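Local structure of protein-tyrosine-phosphatase (Shewanella sp., 2Z72) at residues A[129-132]-A[133-137]; A[147-150]-A[151-155]; A[188-191]-A[192-196]; A[245-249]-A[250-254]. The protein hydrolyses phosphotyrosine in proteins as a cold-active phosphatase, probably at a two-zinc centre of the calcineurin-like phosphoesterase type. All coordinates share one frame; numbering follows the deposited sequence. Where two conformers were deposited one is given.

Overall arrangement
The four contacts are local and follow one another along the chain; none nests within or crosses another. Contact 1 lies on helix 122-138, which links the parallel strands 108-111 and 142-145. Just past strand 142-145, contact 2 opens helix 149-156 and supplies Asn149 to a zinc ion. Contact 3 closes helix 186-192 and leads toward strand 197-200. It joins the first two: Asp133 of contact 1 receives Trp190 and Lys194, while Met147 N of contact 2 meets Asn195 O. Contact 4 turns the chain at the end of helix 243-249, far from contact 1 (centres about 29 Å apart), and its Phe249 packs on Gln152 of contact 2.

Contact 1: A[129-132]-A[133-137]; sequences MYQL and DQQAR
Gln131 and Gln135, one helical turn apart on helix 122-138, cross obliquely with their amide planes only 24° from parallel. The touch is between NE2 of Gln135 and the aliphatic CG of Gln131, 3.6 Å apart, so the amide of one glutamine rests on the methylene part of the other. Gln131 runs out extended, with CG turned away from its own N (chi1 176°). Gln135 takes the other course: CG sits beside the backbone N (chi1 -68°), which folds the chain back over the preceding turn and brings CG to 3.3 Å from Gln131 O. That amide is held at both ends by the 101-102 loop, OE1 by Trp102 N and NE2 by Asn101 OD1. Leu132 lies at about a right angle to Gln135, while on the inner surface of the helix it packs with Met129 and Ala136 against strands 108-111 and 142-145. Underneath run the ordinary helical bonds, among them Gln135 N to Gln131 O at 2.9 Å and Ala136 N to Leu132 O at 2.8 Å.

On another side of the helix, CB of Asp133 lies 3.3 Å from both Met129 O and Tyr130 O, and its OD2 meets Trp190 NE1 and Lys194 NZ. Tyr130 points away from the following turn, its OH bonded to Glu186. The chemistry is thus divided by surface: apolar chains face the sheet, glutamines able both to donate and to accept suit the partly exposed side of the helix, and the buried carboxylate of Asp133 is paired with a lysine, which probably favours its ionised form.

Contact 2: A[147-150]-A[151-155]; sequences MGNH and EQMVL. With ZN (zinc ion), chain C.
The imidazole of His150 carries the methyl of Met153 over one face: CE stands 3.6 Å from the ring centroid and only 9° off the normal, a CH-pi contact made in one of the two conformers of Met153. The rings of His80 and Tyr161 also approach this imidazole, His80 edge-to-face, and ND1 is bonded to Asp117 OD1. The same Met153 methyl lies 3.6 Å from ND2 of Asn149, whose amide turns its other end to the metal, with OD1 2.1 Å from the zinc ion. Asn149 reaches it with CG between backbone N and carbonyl carbon (chi1 63°). Water 1, Asp114, His207 and His286 complete that site. The third flat group, the carboxylate of Glu151, folds back through a bend at chi2 (64°), and OE2 takes the N-H of Gly148 on its anti side at 2.7 Å. Glycine suits this N-cap position, since the carboxylate lies close against its CA, 3.2 Å from OE2. Met147, in one of its two conformers, lays SD 3.7 Å from Glu151 CB.

Gly148-Asn149-His150-Glu151 is the GNHE motif characteristic of calcineurin-like metallophosphoesterases. Glu151 serves as a second-shell brace: OE2 also accepts from Asp114 N and OE1 from Phe116 N, so one buried carboxylate, satisfied by backbone N-H groups, ties the start of helix 149-156 to the loop bearing a zinc-binding aspartate. The result probably helps hold Asn149 and Asp114 in position to bind the metal.

Contact 3: A[188-191]-A[192-196]; sequences GQWL and RSKNT
Ser193 grips Trp190 O twice. Its OG, 2.7 Å away, donates in the carbonyl plane on a lone pair, while its N approaches the same oxygen from above that plane at 3.1 Å. The hydroxyl can reach back because OG is placed between N and carbonyl carbon (chi1 75°). Two residues earlier, Gly188 O is also held by two donors, from opposite faces of its plane: Arg192 N, and Arg192 NH2 at 3.0 Å. The guanidinium meets Gly188 CA at its edge, a close approach that suits a residue without a side chain. Lys194, bent at chi2, brings CE over the five-membered ring of Trp190, 3.8 Å from its centroid.

Farther out, the polar ends of Trp190 and Lys194 converge on the carboxylate of Asp133. Asp233 and Tyr181 O secure the guanidinium of Arg192. Water 2 donates to Leu191 O and Lys194 O, at 2.9 Å each, bridging the departing backbone.

Ser193 N to Trp190 O and Lys194 N to Leu191 O are bonds three residues apart, the i to i-3 (3-10-type) pattern common at the C-terminal end of alpha helices; here the end of helix 186-192 passes into the link to strand 197-200 of the six-stranded mixed sheet.

Contact 4: A[245-249]-A[250-254]; sequences LNFLF and FGNGP
Phe247 and Gly253 meet where the C-terminal turn of helix 243-249 gives way to a type I beta turn running from Phe250 to Gly253. The turn folds the chain back so that Gly253 CA lies over a face of the Phe247 ring, 4.2 Å from its centroid, and makes a CH-O contact with Phe247 O at 3.2 Å. Glycine fits because this backbone presses directly on the helix end. Water 3 bridges the same junction: it accepts from Asn252 N at 2.8 Å and lies 2.9 Å from Phe247 O.

Phe250 N makes a weak bond to Asn246 O as the helix finishes. With CG beside its own N (chi1 -60°), the Phe250 ring swings back over its neighbour, and Phe249 CB sits 3.9 Å from the centroid, almost on the normal. The Asn246 amide, its ND2 bonded to Lys240 O, stands nearly upright to that ring, its plane 80° away. Pro254 CD closes the apolar cluster, 4.2 Å from both Leu248 CD2 and Phe247 CZ.

Helix 236-241 borders Phe249 and Phe250, Lys240 making a cation-pi contact with the latter. Leu248 and Pro254 rest on helix 221-231, and helix 212-216 lies against Phe247 and Pro254.

Contact 1: A[129-132]-A[133-137]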
loop_
_atom_site.group_PDB
_atom_site.type_symbol
_atom_site.label_atom_id
_atom_site.label_comp_id
_atom_site.label_asym_id
_atom_site.label_seq_id
_atom_site.Cartn_x
_atom_site.Cartn_y
_atom_site.Cartn_z
ATOM N N MET A 129 6.764 6.679 -0.382
ATOM C CA MET A 129 5.290 6.778 -0.446
ATOM C C MET A 129 4.767 7.846 0.493
ATOM O O MET A 129 3.751 8.478 0.157
ATOM C CB MET A 129 4.666 5.418 -0.204
ATOM C CG MET A 129 4.875 4.390 -1.301
ATOM S SD MET A 129 4.379 4.936 -2.941
ATOM C CE MET A 129 2.634 5.189 -2.661
ATOM N N TYR A 130 5.417 8.061 1.634
ATOM C CA TYR A 130 5.041 9.132 2.557
ATOM C C TYR A 130 5.212 10.481 1.855
ATOM O O TYR A 130 4.341 11.343 1.847
ATOM C CB TYR A 130 5.887 8.962 3.782
ATOM C CG TYR A 130 5.707 9.927 4.934
ATOM C CD1 TYR A 130 6.219 11.212 4.869
ATOM C CD2 TYR A 130 5.059 9.579 6.096
ATOM C CE1 TYR A 130 6.077 12.118 5.903
ATOM C CE2 TYR A 130 4.932 10.444 7.170
ATOM C CZ TYR A 130 5.456 11.712 7.056
ATOM O OH TYR A 130 5.384 12.643 8.091
ATOM N N GLN A 131 6.392 10.697 1.258
ATOM C CA GLN A 131 6.634 11.935 0.529
ATOM C C GLN A 131 5.631 12.075 -0.620
ATOM O O GLN A 131 5.086 13.171 -0.837
ATOM C CB GLN A 131 8.082 11.958 0.017
ATOM C CG GLN A 131 8.407 13.148 -0.822
ATOM C CD GLN A 131 9.906 13.169 -1.045
ATOM O OE1 GLN A 131 10.360 12.703 -2.104
ATOM N NE2 GLN A 131 10.676 13.672 -0.105
ATOM N N LEU A 132 5.366 11.002 -1.358
ATOM C CA LEU A 132 4.448 11.101 -2.504
ATOM C C LEU A 132 3.069 11.471 -2.021
ATOM O O LEU A 132 2.339 12.231 -2.707
ATOM C CB LEU A 132 4.497 9.746 -3.213
ATOM C CG LEU A 132 4.036 9.861 -4.647
ATOM C CD1 LEU A 132 5.147 10.495 -5.515
ATOM C CD2 LEU A 132 3.675 8.506 -5.203
ATOM N N ASP A 133 2.637 10.934 -0.882
ATOM C CA ASP A 133 1.333 11.263 -0.285
ATOM C C ASP A 133 1.230 12.760 -0.110
ATOM O O ASP A 133 0.252 13.416 -0.531
ATOM C CB ASP A 133 1.244 10.439 1.000
ATOM C CG ASP A 133 -0.068 10.357 1.762
ATOM O OD1 ASP A 133 -1.057 11.041 1.371
ATOM O OD2 ASP A 133 -0.081 9.620 2.769
ATOM N N GLN A 134 2.226 13.397 0.519
ATOM C CA GLN A 134 2.228 14.820 0.723
ATOM C C GLN A 134 2.274 15.577 -0.599
ATOM O O GLN A 134 1.522 16.550 -0.780
ATOM C CB GLN A 134 3.377 15.242 1.642
ATOM C CG GLN A 134 3.358 16.747 1.887
ATOM C CD GLN A 134 2.132 17.231 2.679
ATOM O OE1 GLN A 134 2.022 17.010 3.860
ATOM N NE2 GLN A 134 1.178 17.892 2.080
ATOM N N GLN A 135 3.140 15.165 -1.522
ATOM C CA GLN A 135 3.244 15.864 -2.777
ATOM C C GLN A 135 1.941 15.808 -3.603
ATOM O O GLN A 135 1.582 16.801 -4.233
ATOM C CB GLN A 135 4.398 15.287 -3.610
ATOM C CG GLN A 135 5.772 15.568 -2.991
ATOM C CD GLN A 135 6.879 14.899 -3.771
ATOM O OE1 GLN A 135 6.635 13.961 -4.534
ATOM N NE2 GLN A 135 8.108 15.390 -3.602
ATOM N N ALA A 136 1.292 14.644 -3.582
ATOM C CA ALA A 136 0.038 14.494 -4.317
ATOM C C ALA A 136 -0.998 15.473 -3.728
ATOM O O ALA A 136 -1.658 16.185 -4.468
ATOM C CB ALA A 136 -0.443 13.081 -4.282
ATOM N N ARG A 137 -1.094 15.512 -2.410
ATOM C CA ARG A 137 -2.017 16.440 -1.774
ATOM C C ARG A 137 -1.726 17.858 -2.163
ATOM O O ARG A 137 -2.634 18.629 -2.471
ATOM C CB ARG A 137 -1.993 16.222 -0.239
ATOM C CG ARG A 137 -3.014 17.031 0.502
ATOM C CD ARG A 137 -3.163 16.627 1.943
ATOM N NE ARG A 137 -3.976 17.564 2.709
ATOM C CZ ARG A 137 -4.527 17.270 3.870
ATOM N NH1 ARG A 137 -4.423 16.066 4.413
ATOM N NH2 ARG A 137 -5.239 18.170 4.542
#

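Contact 2: A[147-150]-A[151-155]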
loop_
_atom_site.group_PDB
_atom_site.type_symbol
_atom_site.label_atom_id
_atom_site.label_comp_id
_atom_site.label_asym_id
_atom_site.label_seq_id
_atom_site.Cartn_x
_atom_site.Cartn_y
_atom_site.Cartn_z
ATOM N N MET A 147 -4.023 -0.678 3.255
ATOM C CA MET A 147 -3.411 -1.767 4.023
ATOM C C MET A 147 -3.595 -3.114 3.365
ATOM O O MET A 147 -4.703 -3.509 3.014
ATOM C CB MET A 147 -4.046 -1.866 5.395
ATOM C CG MET A 147 -3.880 -0.658 6.288
ATOM S SD MET A 147 -2.207 -0.534 7.022
ATOM C CE MET A 147 -2.328 -1.667 8.354
ATOM N N GLY A 148 -2.487 -3.821 3.168
ATOM C CA GLY A 148 -2.526 -5.193 2.726
ATOM C C GLY A 148 -2.331 -6.160 3.818
ATOM O O GLY A 148 -2.173 -5.802 5.014
ATOM N N ASN A 149 -2.301 -7.467 3.497
ATOM C CA ASN A 149 -2.096 -8.437 4.554
ATOM C C ASN A 149 -0.713 -8.306 5.194
ATOM O O ASN A 149 -0.640 -8.538 6.416
ATOM C CB ASN A 149 -2.368 -9.893 4.095
ATOM C CG ASN A 149 -1.468 -10.394 3.024
ATOM O OD1 ASN A 149 -1.263 -9.732 2.011
ATOM N ND2 ASN A 149 -0.957 -11.608 3.130
ATOM N N HIS A 150 0.301 -7.926 4.430
ATOM C CA HIS A 150 1.612 -7.790 5.098
ATOM C C HIS A 150 1.709 -6.572 5.980
ATOM O O HIS A 150 2.418 -6.625 7.004
ATOM C CB HIS A 150 2.730 -7.844 4.076
ATOM C CG HIS A 150 2.897 -9.262 3.562
ATOM N ND1 HIS A 150 3.880 -10.095 4.041
ATOM C CD2 HIS A 150 2.159 -9.941 2.667
ATOM C CE1 HIS A 150 3.734 -11.239 3.434
ATOM N NE2 HIS A 150 2.722 -11.219 2.583
ATOM N N GLU A 151 1.042 -5.453 5.703
ATOM C CA GLU A 151 0.968 -4.375 6.673
ATOM C C GLU A 151 0.356 -4.858 7.976
ATOM O O GLU A 151 0.821 -4.538 9.060
ATOM C CB GLU A 151 0.206 -3.162 6.136
ATOM C CG GLU A 151 0.924 -2.320 5.114
ATOM C CD GLU A 151 1.214 -3.044 3.823
ATOM O OE1 GLU A 151 2.325 -2.951 3.308
ATOM O OE2 GLU A 151 0.251 -3.689 3.327
ATOM N N GLN A 152 -0.766 -5.611 7.858
ATOM C CA GLN A 152 -1.432 -6.102 9.040
ATOM C C GLN A 152 -0.550 -7.081 9.832
ATOM O O GLN A 152 -0.428 -7.007 11.060
ATOM C CB GLN A 152 -2.764 -6.787 8.685
ATOM C CG GLN A 152 -3.766 -5.825 8.056
ATOM C CD GLN A 152 -4.992 -6.518 7.485
ATOM O OE1 GLN A 152 -4.944 -7.697 7.137
ATOM N NE2 GLN A 152 -6.086 -5.768 7.411
ATOM N N MET A 153 0.108 -7.965 9.108
ATOM C CA MET A 153 0.991 -8.944 9.753
ATOM C C MET A 153 2.120 -8.248 10.505
ATOM O O MET A 153 2.338 -8.475 11.687
ATOM C CB MET A 153 1.555 -9.916 8.725
ATOM C CG MET A 153 0.562 -11.071 8.544
ATOM S SD MET A 153 1.236 -12.448 7.616
ATOM C CE MET A 153 1.274 -11.819 5.953
ATOM N N VAL A 154 2.842 -7.336 9.839
ATOM C CA VAL A 154 3.956 -6.646 10.462
ATOM C C VAL A 154 3.486 -5.899 11.676
ATOM O O VAL A 154 4.084 -5.988 12.763
ATOM C CB VAL A 154 4.689 -5.737 9.470
ATOM C CG1 VAL A 154 5.602 -4.779 10.169
ATOM C CG2 VAL A 154 5.460 -6.630 8.458
ATOM N N LEU A 155 2.444 -5.084 11.541
ATOM C CA LEU A 155 2.034 -4.242 12.642
ATOM C C LEU A 155 1.572 -5.124 13.817
ATOM O O LEU A 155 1.769 -4.722 14.973
ATOM C CB LEU A 155 0.968 -3.228 12.228
ATOM C CG LEU A 155 1.517 -1.904 11.713
ATOM C CD1 LEU A 155 2.529 -1.954 10.639
ATOM C CD2 LEU A 155 0.258 -1.062 11.363
HETATM ZN ZN ZN C . -0.943 -9.880 -0.024
HETATM O O HOH W 1 0.455 -10.721 -1.112
#

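Contact 3: A[188-191]-A[192-196]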
loop_
_atom_site.group_PDB
_atom_site.type_symbol
_atom_site.label_atom_id
_atom_site.label_comp_id
_atom_site.label_asym_id
_atom_site.label_seq_id
_atom_site.Cartn_x
_atom_site.Cartn_y
_atom_site.Cartn_z
ATOM N N GLY A 188 4.317 4.231 11.707
ATOM C CA GLY A 188 3.222 3.507 12.286
ATOM C C GLY A 188 2.009 4.366 12.424
ATOM O O GLY A 188 0.870 3.860 12.244
ATOM N N GLN A 189 2.125 5.626 12.801
ATOM C CA GLN A 189 1.006 6.546 12.929
ATOM C C GLN A 189 0.386 6.792 11.554
ATOM O O GLN A 189 -0.862 6.776 11.402
ATOM C CB GLN A 189 1.501 7.859 13.535
ATOM C CG GLN A 189 1.889 7.715 14.986
ATOM C CD GLN A 189 2.791 8.808 15.483
ATOM O OE1 GLN A 189 2.999 9.828 14.878
ATOM N NE2 GLN A 189 3.357 8.549 16.669
ATOM N N TRP A 190 1.215 7.017 10.559
ATOM C CA TRP A 190 0.766 7.203 9.187
ATOM C C TRP A 190 -0.004 5.998 8.709
ATOM O O TRP A 190 -1.149 6.109 8.184
ATOM C CB TRP A 190 1.954 7.473 8.341
ATOM C CG TRP A 190 1.810 7.626 6.872
ATOM C CD1 TRP A 190 1.125 8.528 6.128
ATOM C CD2 TRP A 190 2.508 6.808 5.908
ATOM N NE1 TRP A 190 1.308 8.338 4.782
ATOM C CE2 TRP A 190 2.156 7.285 4.638
ATOM C CE3 TRP A 190 3.360 5.735 6.016
ATOM C CZ2 TRP A 190 2.652 6.717 3.456
ATOM C CZ3 TRP A 190 3.863 5.172 4.854
ATOM C CH2 TRP A 190 3.512 5.657 3.603
ATOM N N LEU A 191 0.516 4.786 8.867
ATOM C CA LEU A 191 -0.166 3.583 8.422
ATOM C C LEU A 191 -1.484 3.399 9.140
ATOM O O LEU A 191 -2.458 2.959 8.531
ATOM C CB LEU A 191 0.715 2.359 8.629
ATOM C CG LEU A 191 1.963 2.288 7.741
ATOM C CD1 LEU A 191 2.866 1.173 8.226
ATOM C CD2 LEU A 191 1.593 2.089 6.262
ATOM N N ARG A 192 -1.561 3.697 10.440
ATOM C CA ARG A 192 -2.775 3.523 11.222
ATOM C C ARG A 192 -3.890 4.500 10.843
ATOM O O ARG A 192 -4.998 4.345 11.306
ATOM C CB ARG A 192 -2.448 3.567 12.706
ATOM C CG ARG A 192 -1.823 2.245 13.188
ATOM C CD ARG A 192 -1.234 2.404 14.576
ATOM N NE ARG A 192 -0.657 1.178 15.075
ATOM C CZ ARG A 192 0.549 0.720 14.759
ATOM N NH1 ARG A 192 0.961 -0.422 15.300
ATOM N NH2 ARG A 192 1.313 1.378 13.938
ATOM N N SER A 193 -3.590 5.489 9.992
ATOM C CA SER A 193 -4.580 6.387 9.454
ATOM C C SER A 193 -5.243 5.861 8.171
ATOM O O SER A 193 -6.222 6.429 7.714
ATOM C CB SER A 193 -4.068 7.788 9.237
ATOM O OG SER A 193 -3.230 7.838 8.099
ATOM N N LYS A 194 -4.652 4.817 7.581
ATOM C CA LYS A 194 -5.041 4.401 6.242
ATOM C C LYS A 194 -6.289 3.537 6.211
ATOM O O LYS A 194 -6.676 2.893 7.172
ATOM C CB LYS A 194 -3.837 3.712 5.571
ATOM C CG LYS A 194 -2.632 4.626 5.405
ATOM C CD LYS A 194 -2.916 5.943 4.693
ATOM C CE LYS A 194 -1.727 6.834 4.513
ATOM N NZ LYS A 194 -2.157 8.144 3.930
ATOM N N ASN A 195 -6.930 3.602 5.036
ATOM C CA ASN A 195 -8.040 2.732 4.684
ATOM C C ASN A 195 -7.514 1.390 4.211
ATOM O O ASN A 195 -6.340 1.194 3.880
ATOM C CB ASN A 195 -8.905 3.381 3.608
ATOM C CG ASN A 195 -9.636 4.598 4.127
ATOM O OD1 ASN A 195 -10.300 4.495 5.164
ATOM N ND2 ASN A 195 -9.519 5.737 3.482
ATOM N N THR A 196 -8.471 0.456 4.119
ATOM C CA THR A 196 -8.252 -0.900 3.632
ATOM C C THR A 196 -9.032 -1.161 2.356
ATOM O O THR A 196 -8.579 -1.857 1.457
ATOM C CB THR A 196 -8.530 -1.902 4.755
ATOM O OG1 THR A 196 -7.748 -1.549 5.899
ATOM C CG2 THR A 196 -8.165 -3.323 4.400
HETATM O O HOH W 2 -4.886 1.500 8.943
#

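Contact 4: A[245-249]-A[250-254]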
loop_
_atom_site.group_PDB
_atom_site.type_symbol
_atom_site.label_atom_id
_atom_site.label_comp_id
_atom_site.label_asym_id
_atom_site.label_seq_id
_atom_site.Cartn_x
_atom_site.Cartn_y
_atom_site.Cartn_z
ATOM N N LEU A 245 -14.150 -9.505 13.414
ATOM C CA LEU A 245 -12.734 -9.255 13.216
ATOM C C LEU A 245 -12.056 -10.455 12.568
ATOM O O LEU A 245 -11.137 -10.280 11.746
ATOM C CB LEU A 245 -12.046 -8.870 14.535
ATOM C CG LEU A 245 -12.496 -7.565 15.156
ATOM C CD1 LEU A 245 -11.766 -7.317 16.475
ATOM C CD2 LEU A 245 -12.366 -6.385 14.196
ATOM N N ASN A 246 -12.464 -11.651 12.943
ATOM C CA ASN A 246 -11.878 -12.860 12.375
ATOM C C ASN A 246 -12.070 -12.897 10.864
ATOM O O ASN A 246 -11.170 -13.128 10.077
ATOM C CB ASN A 246 -12.498 -14.047 13.097
ATOM C CG ASN A 246 -11.872 -15.363 12.687
ATOM O OD1 ASN A 246 -11.629 -15.588 11.491
ATOM N ND2 ASN A 246 -11.595 -16.247 13.634
ATOM N N PHE A 247 -13.296 -12.589 10.444
ATOM C CA PHE A 247 -13.578 -12.430 8.998
ATOM C C PHE A 247 -12.674 -11.406 8.358
ATOM O O PHE A 247 -12.026 -11.640 7.357
ATOM C CB PHE A 247 -15.036 -12.004 8.757
ATOM C CG PHE A 247 -15.260 -11.637 7.319
ATOM C CD1 PHE A 247 -15.650 -10.352 6.964
ATOM C CD2 PHE A 247 -15.046 -12.541 6.311
ATOM C CE1 PHE A 247 -15.808 -9.992 5.657
ATOM C CE2 PHE A 247 -15.227 -12.219 4.986
ATOM C CZ PHE A 247 -15.582 -10.944 4.647
ATOM N N LEU A 248 -12.636 -10.193 8.912
ATOM C CA LEU A 248 -11.923 -9.091 8.312
ATOM C C LEU A 248 -10.435 -9.338 8.192
ATOM O O LEU A 248 -9.805 -8.893 7.224
ATOM C CB LEU A 248 -12.212 -7.775 9.069
ATOM C CG LEU A 248 -13.619 -7.204 8.911
ATOM C CD1 LEU A 248 -13.798 -6.018 9.871
ATOM C CD2 LEU A 248 -13.829 -6.793 7.462
ATOM N N PHE A 249 -9.848 -9.984 9.204
ATOM C CA PHE A 249 -8.401 -10.100 9.242
ATOM C C PHE A 249 -7.850 -11.369 8.662
ATOM O O PHE A 249 -6.618 -11.418 8.402
ATOM C CB PHE A 249 -7.890 -9.960 10.695
ATOM C CG PHE A 249 -7.763 -8.503 11.112
ATOM C CD1 PHE A 249 -8.817 -7.743 11.530
ATOM C CD2 PHE A 249 -6.534 -7.881 11.035
ATOM C CE1 PHE A 249 -8.693 -6.402 11.896
ATOM C CE2 PHE A 249 -6.406 -6.567 11.430
ATOM C CZ PHE A 249 -7.472 -5.822 11.824
ATOM N N PHE A 250 -8.646 -12.390 8.419
ATOM C CA PHE A 250 -8.083 -13.671 8.002
ATOM C C PHE A 250 -8.559 -14.133 6.660
ATOM O O PHE A 250 -8.852 -13.337 5.763
ATOM C CB PHE A 250 -8.259 -14.659 9.185
ATOM C CG PHE A 250 -7.524 -14.124 10.406
ATOM C CD1 PHE A 250 -8.282 -13.839 11.543
ATOM C CD2 PHE A 250 -6.174 -13.858 10.410
ATOM C CE1 PHE A 250 -7.654 -13.310 12.661
ATOM C CE2 PHE A 250 -5.514 -13.338 11.532
ATOM C CZ PHE A 250 -6.310 -13.048 12.645
ATOM N N GLY A 251 -8.546 -15.424 6.342
ATOM C CA GLY A 251 -8.449 -15.939 5.000
ATOM C C GLY A 251 -9.491 -15.638 3.991
ATOM O O GLY A 251 -9.231 -15.619 2.763
ATOM N N ASN A 252 -10.731 -15.383 4.459
ATOM C CA ASN A 252 -11.799 -15.095 3.499
ATOM C C ASN A 252 -12.082 -13.603 3.373
ATOM O O ASN A 252 -13.030 -13.184 2.678
ATOM C CB ASN A 252 -13.119 -15.781 3.927
ATOM C CG ASN A 252 -14.077 -15.999 2.756
ATOM O OD1 ASN A 252 -13.777 -16.318 1.609
ATOM N ND2 ASN A 252 -15.372 -15.820 3.014
ATOM N N GLY A 253 -11.312 -12.774 4.094
ATOM C CA GLY A 253 -11.592 -11.370 4.209
ATOM C C GLY A 253 -10.867 -10.516 3.185
ATOM O O GLY A 253 -10.139 -11.015 2.302
ATOM N N PRO A 254 -11.132 -9.215 3.247
ATOM C CA PRO A 254 -10.652 -8.348 2.183
ATOM C C PRO A 254 -9.165 -8.337 1.904
ATOM O O PRO A 254 -8.803 -8.009 0.765
ATOM C CB PRO A 254 -11.130 -6.961 2.690
ATOM C CG PRO A 254 -12.409 -7.239 3.445
ATOM C CD PRO A 254 -12.163 -8.585 4.110
HETATM O O HOH W 3 -11.697 -14.457 6.914
#